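Long-range contact in starch synthase I (Hordeum vulgare, PDB 4HLN), which is a plant starch synthase of the glycosyltransferase class, a two-domain enzyme with a glycan bound in this crystal structure: residues His509-Arg523 / Asn530-His544. Numbering follows the deposited sequence.
Sequences HRITAGCDILLMPSR and NQLYAMQYGTVPVVH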
ATOM      1  N   HIS A 509      -8.577 -18.932  -5.078  1.00 48.95           N
ATOM      2  CA  HIS A 509      -7.371 -19.736  -4.858  1.00 49.33           C
ATOM      3  C   HIS A 509      -7.146 -20.655  -6.062  1.00 50.02           C
ATOM      4  O   HIS A 509      -6.028 -20.776  -6.565  1.00 47.50           O
ATOM      5  CB  HIS A 509      -7.468 -20.567  -3.564  1.00 57.60           C
ATOM      6  CG  HIS A 509      -7.143 -19.801  -2.312  1.00 64.94           C
ATOM      7  ND1 HIS A 509      -6.029 -20.065  -1.546  1.00 63.38           N
ATOM      8  CD2 HIS A 509      -7.791 -18.786  -1.690  1.00 62.79           C
ATOM      9  CE1 HIS A 509      -5.994 -19.237  -0.517  1.00 60.34           C
ATOM     10  NE2 HIS A 509      -7.055 -18.453  -0.578  1.00 57.69           N
ATOM     11  N   ARG A 510      -8.216 -21.296  -6.528  1.00 43.05           N
ATOM     12  CA  ARG A 510      -8.124 -22.211  -7.667  1.00 42.29           C
ATOM     13  C   ARG A 510      -7.793 -21.506  -8.973  1.00 48.51           C
ATOM     14  O   ARG A 510      -7.099 -22.066  -9.828  1.00 42.93           O
ATOM     15  CB  ARG A 510      -9.417 -22.982  -7.836  1.00 36.64           C
ATOM     16  CG  ARG A 510      -9.494 -24.228  -7.003  1.00 38.97           C
ATOM     17  CD  ARG A 510     -10.886 -24.816  -7.075  1.00 33.58           C
ATOM     18  NE  ARG A 510     -11.427 -24.918  -5.730  1.00 56.18           N
ATOM     19  CZ  ARG A 510     -12.664 -24.589  -5.386  1.00 57.31           C
ATOM     20  NH1 ARG A 510     -13.514 -24.141  -6.303  1.00 40.67           N
ATOM     21  NH2 ARG A 510     -13.049 -24.726  -4.121  1.00 71.29           N
ATOM     22  N   ILE A 511      -8.294 -20.284  -9.136  1.00 39.45           N
ATOM     23  CA  ILE A 511      -7.934 -19.505 -10.309  1.00 45.11           C
ATOM     24  C   ILE A 511      -6.456 -19.178 -10.252  1.00 44.13           C
ATOM     25  O   ILE A 511      -5.735 -19.349 -11.232  1.00 47.37           O
ATOM     26  CB  ILE A 511      -8.754 -18.217 -10.427  1.00 46.59           C
ATOM     27  CG1 ILE A 511     -10.123 -18.536 -11.014  1.00 44.07           C
ATOM     28  CG2 ILE A 511      -8.047 -17.215 -11.321  1.00 36.00           C
ATOM     29  CD1 ILE A 511     -11.135 -17.473 -10.759  1.00 49.34           C
ATOM     30  N   THR A 512      -6.003 -18.731  -9.089  1.00 45.61           N
ATOM     31  CA  THR A 512      -4.608 -18.348  -8.930  1.00 48.54           C
ATOM     32  C   THR A 512      -3.706 -19.516  -9.281  1.00 51.39           C
ATOM     33  O   THR A 512      -2.719 -19.355 -10.002  1.00 57.63           O
ATOM     34  CB  THR A 512      -4.325 -17.879  -7.505  1.00 48.42           C
ATOM     35  OG1 THR A 512      -5.199 -16.794  -7.202  1.00 61.14           O
ATOM     36  CG2 THR A 512      -2.882 -17.414  -7.359  1.00 42.61           C
ATOM     37  N   ALA A 513      -4.061 -20.699  -8.787  1.00 44.35           N
ATOM     38  CA  ALA A 513      -3.266 -21.890  -9.059  1.00 41.42           C
ATOM     39  C   ALA A 513      -3.427 -22.389 -10.489  1.00 47.44           C
ATOM     40  O   ALA A 513      -2.457 -22.828 -11.092  1.00 51.14           O
ATOM     41  CB  ALA A 513      -3.580 -23.007  -8.050  1.00 37.24           C
ATOM     42  N   GLY A 514      -4.643 -22.313 -11.030  1.00 49.51           N
ATOM     43  CA  GLY A 514      -4.938 -22.894 -12.331  1.00 51.18           C
ATOM     44  C   GLY A 514      -4.390 -22.137 -13.526  1.00 53.82           C
ATOM     45  O   GLY A 514      -3.897 -22.749 -14.480  1.00 56.73           O
ATOM     46  N   CYS A 515      -4.470 -20.808 -13.466  1.00 45.85           N
ATOM     47  CA  CYS A 515      -4.025 -19.934 -14.557  1.00 50.57           C
ATOM     48  C   CYS A 515      -2.526 -19.916 -14.764  1.00 55.88           C
ATOM     49  O   CYS A 515      -1.750 -20.146 -13.834  1.00 62.97           O
ATOM     50  CB  CYS A 515      -4.468 -18.491 -14.312  1.00 51.13           C
ATOM     51  SG  CYS A 515      -6.238 -18.251 -14.353  1.00 58.18           S
ATOM     52  N   ASP A 516      -2.131 -19.597 -15.991  1.00 54.17           N
ATOM     53  CA  ASP A 516      -0.723 -19.499 -16.345  1.00 63.56           C
ATOM     54  C   ASP A 516      -0.257 -18.076 -16.117  1.00 64.66           C
ATOM     55  O   ASP A 516       0.872 -17.841 -15.676  1.00 60.30           O
ATOM     56  CB  ASP A 516      -0.516 -19.910 -17.803  1.00 58.90           C
ATOM     57  CG  ASP A 516      -1.001 -21.330 -18.078  1.00 72.25           C
ATOM     58  OD1 ASP A 516      -0.540 -22.268 -17.382  1.00 73.89           O
ATOM     59  OD2 ASP A 516      -1.865 -21.499 -18.971  1.00 75.71           O
ATOM     60  N   ILE A 517      -1.158 -17.139 -16.406  1.00 58.43           N
ATOM     61  CA  ILE A 517      -0.902 -15.714 -16.267  1.00 51.32           C
ATOM     62  C   ILE A 517      -2.003 -15.064 -15.454  1.00 55.82           C
ATOM     63  O   ILE A 517      -3.171 -15.427 -15.574  1.00 63.73           O
ATOM     64  CB  ILE A 517      -0.889 -15.030 -17.639  1.00 51.16           C
ATOM     65  CG1 ILE A 517       0.196 -15.646 -18.518  1.00 48.34           C
ATOM     66  CG2 ILE A 517      -0.734 -13.500 -17.509  1.00 30.77           C
ATOM     67  CD1 ILE A 517       0.125 -15.173 -19.932  1.00 52.63           C
ATOM     68  N   LEU A 518      -1.627 -14.101 -14.621  1.00 58.28           N
ATOM     69  CA  LEU A 518      -2.608 -13.326 -13.888  1.00 47.10           C
ATOM     70  C   LEU A 518      -2.418 -11.885 -14.274  1.00 49.87           C
ATOM     71  O   LEU A 518      -1.292 -11.401 -14.367  1.00 51.17           O
ATOM     72  CB  LEU A 518      -2.420 -13.504 -12.394  1.00 52.44           C
ATOM     73  CG  LEU A 518      -3.672 -13.243 -11.563  1.00 59.26           C
ATOM     74  CD1 LEU A 518      -4.620 -14.424 -11.659  1.00 50.54           C
ATOM     75  CD2 LEU A 518      -3.285 -12.994 -10.112  1.00 64.07           C
ATOM     76  N   LEU A 519      -3.524 -11.201 -14.519  1.00 61.75           N
ATOM     77  CA  LEU A 519      -3.476  -9.847 -15.067  1.00 53.04           C
ATOM     78  C   LEU A 519      -3.942  -8.794 -14.052  1.00 55.19           C
ATOM     79  O   LEU A 519      -5.074  -8.842 -13.561  1.00 56.98           O
ATOM     80  CB  LEU A 519      -4.331  -9.792 -16.330  1.00 43.66           C
ATOM     81  CG  LEU A 519      -4.500  -8.443 -17.012  1.00 51.42           C
ATOM     82  CD1 LEU A 519      -3.135  -7.904 -17.406  1.00 52.97           C
ATOM     83  CD2 LEU A 519      -5.414  -8.594 -18.224  1.00 49.71           C
ATOM     84  N   MET A 520      -3.063  -7.847 -13.735  1.00 49.44           N
ATOM     85  CA  MET A 520      -3.407  -6.769 -12.817  1.00 49.32           C
ATOM     86  C   MET A 520      -3.195  -5.414 -13.479  1.00 59.57           C
ATOM     87  O   MET A 520      -2.115  -4.828 -13.393  1.00 64.73           O
ATOM     88  CB  MET A 520      -2.591  -6.860 -11.521  1.00 50.86           C
ATOM     89  CG  MET A 520      -2.897  -8.071 -10.638  1.00 52.83           C
ATOM     90  SD  MET A 520      -2.054  -9.608 -11.108  1.00 70.16           S
ATOM     91  CE  MET A 520      -0.343  -9.080 -11.050  1.00151.74           C
ATOM     92  N   PRO A 521      -4.228  -4.911 -14.159  1.00 58.74           N
ATOM     93  CA  PRO A 521      -4.168  -3.576 -14.773  1.00 55.29           C
ATOM     94  C   PRO A 521      -4.573  -2.439 -13.812  1.00 53.87           C
ATOM     95  O   PRO A 521      -5.284  -1.520 -14.206  1.00 59.22           O
ATOM     96  CB  PRO A 521      -5.168  -3.689 -15.928  1.00 46.20           C
ATOM     97  CG  PRO A 521      -6.176  -4.684 -15.440  1.00 51.86           C
ATOM     98  CD  PRO A 521      -5.428  -5.666 -14.559  1.00 49.85           C
ATOM     99  N   SER A 522      -4.117  -2.513 -12.565  1.00 60.75           N
ATOM    100  CA  SER A 522      -4.437  -1.509 -11.555  1.00 54.85           C
ATOM    101  C   SER A 522      -3.780  -0.180 -11.870  1.00 56.91           C
ATOM    102  O   SER A 522      -2.646  -0.146 -12.349  1.00 58.77           O
ATOM    103  CB  SER A 522      -3.973  -1.976 -10.179  1.00 58.60           C
ATOM    104  OG  SER A 522      -4.766  -3.041  -9.690  1.00 60.36           O
ATOM    105  N   ARG A 523      -4.493   0.907 -11.572  1.00 57.60           N
ATOM    106  CA  ARG A 523      -4.070   2.267 -11.911  1.00 58.30           C
ATOM    107  C   ARG A 523      -3.037   2.864 -10.974  1.00 65.40           C
ATOM    108  O   ARG A 523      -2.194   3.650 -11.391  1.00 78.62           O
ATOM    109  CB  ARG A 523      -5.270   3.202 -11.899  1.00 53.77           C
ATOM    110  CG  ARG A 523      -6.396   2.720 -12.717  1.00 64.50           C
ATOM    111  CD  ARG A 523      -7.449   3.782 -12.859  1.00 81.77           C
ATOM    112  NE  ARG A 523      -8.285   3.437 -13.996  1.00 93.36           N
ATOM    113  CZ  ARG A 523      -8.012   3.818 -15.234  1.00 87.98           C
ATOM    114  NH1 ARG A 523      -6.943   4.580 -15.466  1.00 81.63           N
ATOM    115  NH2 ARG A 523      -8.812   3.453 -16.226  1.00 78.25           N
ATOM    116  N   ASN A 530      -2.081  -9.193  -5.430  1.00 51.48           N
ATOM    117  CA  ASN A 530      -2.284 -10.213  -6.452  1.00 52.00           C
ATOM    118  C   ASN A 530      -0.976 -10.675  -7.112  1.00 46.87           C
ATOM    119  O   ASN A 530      -0.806 -11.872  -7.352  1.00 49.19           O
ATOM    120  CB  ASN A 530      -3.371  -9.810  -7.461  1.00 55.72           C
ATOM    121  CG  ASN A 530      -4.781  -9.974  -6.892  1.00 65.62           C
ATOM    122  OD1 ASN A 530      -4.969  -9.989  -5.676  1.00 75.88           O
ATOM    123  ND2 ASN A 530      -5.775 -10.105  -7.770  1.00 52.73           N
ATOM    124  N   GLN A 531      -0.057  -9.740  -7.373  1.00 42.02           N
ATOM    125  CA  GLN A 531       1.328 -10.065  -7.769  1.00 48.10           C
ATOM    126  C   GLN A 531       1.929 -11.185  -6.931  1.00 47.99           C
ATOM    127  O   GLN A 531       2.424 -12.189  -7.448  1.00 51.79           O
ATOM    128  CB  GLN A 531       2.260  -8.873  -7.537  1.00 53.76           C
ATOM    129  CG  GLN A 531       2.057  -7.713  -8.430  1.00 61.53           C
ATOM    130  CD  GLN A 531       1.136  -6.692  -7.831  1.00 65.98           C
ATOM    131  OE1 GLN A 531      -0.028  -6.975  -7.517  1.00 67.66           O
ATOM    132  NE2 GLN A 531       1.648  -5.483  -7.672  1.00 62.60           N
ATOM    133  N   LEU A 532       1.914 -10.968  -5.620  1.00 29.85           N
ATOM    134  CA  LEU A 532       2.590 -11.841  -4.680  1.00 44.68           C
ATOM    135  C   LEU A 532       1.971 -13.234  -4.697  1.00 51.73           C
ATOM    136  O   LEU A 532       2.690 -14.241  -4.755  1.00 51.03           O
ATOM    137  CB  LEU A 532       2.546 -11.231  -3.276  1.00 52.99           C
ATOM    138  CG  LEU A 532       2.856  -9.728  -3.234  1.00 47.80           C
ATOM    139  CD1 LEU A 532       3.092  -9.254  -1.810  1.00 50.02           C
ATOM    140  CD2 LEU A 532       4.076  -9.411  -4.092  1.00 31.14           C
ATOM    141  N   TYR A 533       0.640 -13.289  -4.655  1.00 41.74           N
ATOM    142  CA  TYR A 533      -0.062 -14.563  -4.754  1.00 47.82           C
ATOM    143  C   TYR A 533       0.300 -15.274  -6.053  1.00 52.16           C
ATOM    144  O   TYR A 533       0.625 -16.468  -6.061  1.00 47.35           O
ATOM    145  CB  TYR A 533      -1.566 -14.346  -4.703  1.00 52.12           C
ATOM    146  CG  TYR A 533      -2.069 -13.682  -3.447  1.00 47.58           C
ATOM    147  CD1 TYR A 533      -1.508 -13.961  -2.211  1.00 47.91           C
ATOM    148  CD2 TYR A 533      -3.116 -12.773  -3.501  1.00 47.48           C
ATOM    149  CE1 TYR A 533      -1.982 -13.350  -1.060  1.00 47.74           C
ATOM    150  CE2 TYR A 533      -3.599 -12.165  -2.365  1.00 50.21           C
ATOM    151  CZ  TYR A 533      -3.027 -12.452  -1.149  1.00 57.38           C
ATOM    152  OH  TYR A 533      -3.517 -11.841  -0.025  1.00 69.32           O
ATOM    153  N   ALA A 534       0.244 -14.533  -7.157  1.00 52.77           N
ATOM    154  CA  ALA A 534       0.595 -15.098  -8.452  1.00 52.32           C
ATOM    155  C   ALA A 534       1.978 -15.722  -8.375  1.00 50.18           C
ATOM    156  O   ALA A 534       2.151 -16.910  -8.635  1.00 49.07           O
ATOM    157  CB  ALA A 534       0.546 -14.030  -9.533  1.00 49.32           C
ATOM    158  N   MET A 535       2.956 -14.907  -7.994  1.00 52.89           N
ATOM    159  CA  MET A 535       4.341 -15.342  -7.898  1.00 50.19           C
ATOM    160  C   MET A 535       4.478 -16.520  -6.940  1.00 52.13           C
ATOM    161  O   MET A 535       5.140 -17.507  -7.243  1.00 56.71           O
ATOM    162  CB  MET A 535       5.226 -14.173  -7.470  1.00 42.02           C
ATOM    163  CG  MET A 535       5.645 -13.251  -8.635  1.00 38.19           C
ATOM    164  SD  MET A 535       6.405 -11.689  -8.131  1.00 66.14           S
ATOM    165  CE  MET A 535       8.027 -12.224  -7.597  1.00169.36           C
ATOM    166  N   GLN A 536       3.824 -16.416  -5.793  1.00 47.29           N
ATOM    167  CA  GLN A 536       3.849 -17.476  -4.797  1.00 46.03           C
ATOM    168  C   GLN A 536       3.351 -18.786  -5.390  1.00 54.69           C
ATOM    169  O   GLN A 536       3.704 -19.865  -4.916  1.00 60.35           O
ATOM    170  CB  GLN A 536       2.979 -17.072  -3.597  1.00 48.72           C
ATOM    171  CG  GLN A 536       2.822 -18.129  -2.517  1.00 46.35           C
ATOM    172  CD  GLN A 536       4.110 -18.372  -1.724  1.00 57.77           C
ATOM    173  OE1 GLN A 536       5.184 -17.826  -2.040  1.00 50.62           O
ATOM    174  NE2 GLN A 536       4.001 -19.195  -0.685  1.00 53.00           N
ATOM    175  N   TYR A 537       2.538 -18.682  -6.437  1.00 53.32           N
ATOM    176  CA  TYR A 537       1.880 -19.848  -7.015  1.00 49.52           C
ATOM    177  C   TYR A 537       2.404 -20.248  -8.389  1.00 56.31           C
ATOM    178  O   TYR A 537       1.814 -21.105  -9.051  1.00 54.03           O
ATOM    179  CB  TYR A 537       0.379 -19.590  -7.109  1.00 49.89           C
ATOM    180  CG  TYR A 537      -0.340 -19.921  -5.844  1.00 54.35           C
ATOM    181  CD1 TYR A 537      -0.061 -19.233  -4.684  1.00 62.27           C
ATOM    182  CD2 TYR A 537      -1.294 -20.930  -5.798  1.00 53.00           C
ATOM    183  CE1 TYR A 537      -0.706 -19.532  -3.508  1.00 64.72           C
ATOM    184  CE2 TYR A 537      -1.948 -21.237  -4.621  1.00 46.15           C
ATOM    185  CZ  TYR A 537      -1.638 -20.531  -3.477  1.00 53.11           C
ATOM    186  OH  TYR A 537      -2.261 -20.800  -2.283  1.00 56.97           O
ATOM    187  N   GLY A 538       3.492 -19.627  -8.831  1.00 53.99           N
ATOM    188  CA  GLY A 538       4.029 -19.920 -10.149  1.00 59.07           C
ATOM    189  C   GLY A 538       3.121 -19.435 -11.264  1.00 60.00           C
ATOM    190  O   GLY A 538       3.165 -19.926 -12.392  1.00 55.11           O
ATOM    191  N   THR A 539       2.274 -18.468 -10.941  1.00 53.16           N
ATOM    192  CA  THR A 539       1.454 -17.838 -11.951  1.00 52.32           C
ATOM    193  C   THR A 539       2.103 -16.517 -12.304  1.00 57.07           C
ATOM    194  O   THR A 539       2.311 -15.666 -11.442  1.00 69.89           O
ATOM    195  CB  THR A 539       0.028 -17.632 -11.455  1.00 50.43           C
ATOM    196  OG1 THR A 539      -0.507 -18.900 -11.057  1.00 41.82           O
ATOM    197  CG2 THR A 539      -0.851 -17.017 -12.552  1.00 37.16           C
ATOM    198  N   VAL A 540       2.449 -16.366 -13.575  1.00 51.11           N
ATOM    199  CA  VAL A 540       3.218 -15.217 -14.011  1.00 49.25           C
ATOM    200  C   VAL A 540       2.333 -13.993 -14.113  1.00 49.88           C
ATOM    201  O   VAL A 540       1.322 -13.995 -14.809  1.00 55.09           O
ATOM    202  CB  VAL A 540       3.936 -15.475 -15.342  1.00 51.13           C
ATOM    203  CG1 VAL A 540       4.591 -14.207 -15.828  1.00 62.60           C
ATOM    204  CG2 VAL A 540       4.980 -16.552 -15.170  1.00 45.69           C
ATOM    205  N   PRO A 541       2.706 -12.944 -13.388  1.00 42.42           N
ATOM    206  CA  PRO A 541       1.889 -11.740 -13.368  1.00 39.35           C
ATOM    207  C   PRO A 541       2.215 -10.800 -14.514  1.00 48.68           C
ATOM    208  O   PRO A 541       3.376 -10.660 -14.905  1.00 51.76           O
ATOM    209  CB  PRO A 541       2.268 -11.100 -12.029  1.00 43.56           C
ATOM    210  CG  PRO A 541       3.671 -11.528 -11.789  1.00 39.00           C
ATOM    211  CD  PRO A 541       3.746 -12.930 -12.345  1.00 47.17           C
ATOM    212  N   VAL A 542       1.173 -10.178 -15.052  1.00 48.03           N
ATOM    213  CA  VAL A 542       1.306  -9.060 -15.975  1.00 48.80           C
ATOM    214  C   VAL A 542       0.586  -7.854 -15.364  1.00 57.07           C
ATOM    215  O   VAL A 542      -0.631  -7.859 -15.174  1.00 61.93           O
ATOM    216  CB  VAL A 542       0.701  -9.389 -17.347  1.00 52.32           C
ATOM    217  CG1 VAL A 542       0.500  -8.115 -18.170  1.00 48.22           C
ATOM    218  CG2 VAL A 542       1.567 -10.400 -18.075  1.00 47.79           C
ATOM    219  N   VAL A 543       1.346  -6.816 -15.061  1.00 57.83           N
ATOM    220  CA  VAL A 543       0.845  -5.744 -14.226  1.00 56.92           C
ATOM    221  C   VAL A 543       1.226  -4.357 -14.754  1.00 56.41           C
ATOM    222  O   VAL A 543       2.273  -4.184 -15.383  1.00 58.86           O
ATOM    223  CB  VAL A 543       1.373  -5.934 -12.792  1.00 62.59           C
ATOM    224  CG1 VAL A 543       2.891  -6.003 -12.800  1.00 59.57           C
ATOM    225  CG2 VAL A 543       0.881  -4.826 -11.882  1.00 72.96           C
ATOM    226  N   HIS A 544       0.361  -3.373 -14.515  1.00 52.51           N
ATOM    227  CA  HIS A 544       0.692  -1.984 -14.831  1.00 55.93           C
ATOM    228  C   HIS A 544       1.790  -1.452 -13.925  1.00 58.48           C
ATOM    229  O   HIS A 544       1.675  -1.527 -12.697  1.00 56.45           O
ATOM    230  CB  HIS A 544      -0.518  -1.070 -14.683  1.00 49.01           C
ATOM    231  CG  HIS A 544      -0.165   0.385 -14.744  1.00 56.70           C
ATOM    232  ND1 HIS A 544      -0.912   1.365 -14.127  1.00 63.47           N
ATOM    233  CD2 HIS A 544       0.865   1.022 -15.348  1.00 56.24           C
ATOM    234  CE1 HIS A 544      -0.362   2.545 -14.353  1.00 57.00           C
ATOM    235  NE2 HIS A 544       0.722   2.364 -15.088  1.00 61.95           N
TER
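Asn530 opens the contact by laying its CB across the bent side chain of Met520, 3.7 Å from CG. Bends at the second and third torsions of that methionine (chi2 83°) carry CE on past the backbone N and CG of Gln531, to 3.4 Å from Pro541 CB. The sulfur-containing chain therefore lies between helix 530-536 and the strands; the axis of strand 517-520 runs antiparallel to that helix, at 174°. One turn on, Ala534 CB meets Leu518 CD2 at 4.0 Å on that same face of the sheet. Tyr537, just past the helical residues, packs its ring against helix 509-514; Ala513 CB sits at the ring edge, 3.8 Å from CD2, while Thr512 CG2 approaches obliquely. The Tyr537 hydroxyl and His509 ND1 both bond Asp406, which ties the two rings together through a shared carboxylate. Helix 530-536 ends in a Schellman motif: Gly538, with positive phi, is C-prime, its N bonds to Met535 O, and Thr539 N bonds back to Ala534 O. Thr539 OG1 is modelled too close to Thr512 O for the length of that bond to be trusted; Lys421 is a further partner of the hydroxyl. From Val540 the strands pair in parallel, with five backbone bonds running from Val540 N to Asp516 O through His544 N to Met520 O. The straightest include Val542 N to Leu518 O, 2.8 Å with 169° at the hydrogen. On the sheet face opposite helix 530-536, Val542 CG1 packs 3.7 Å from Leu519 CD1. Beyond the end of strand 517-520, the His544 side chain adds a link: ND1 donates to Ser522 O at 2.9 Å, nearly in the ring plane. Strand 517-520, helix 530-536 and strand 540-544 thus form a beta-alpha-beta crossover in a six-stranded parallel sheet, as in the C-terminal Rossmann-like domain of GT-B glycosyltransferases.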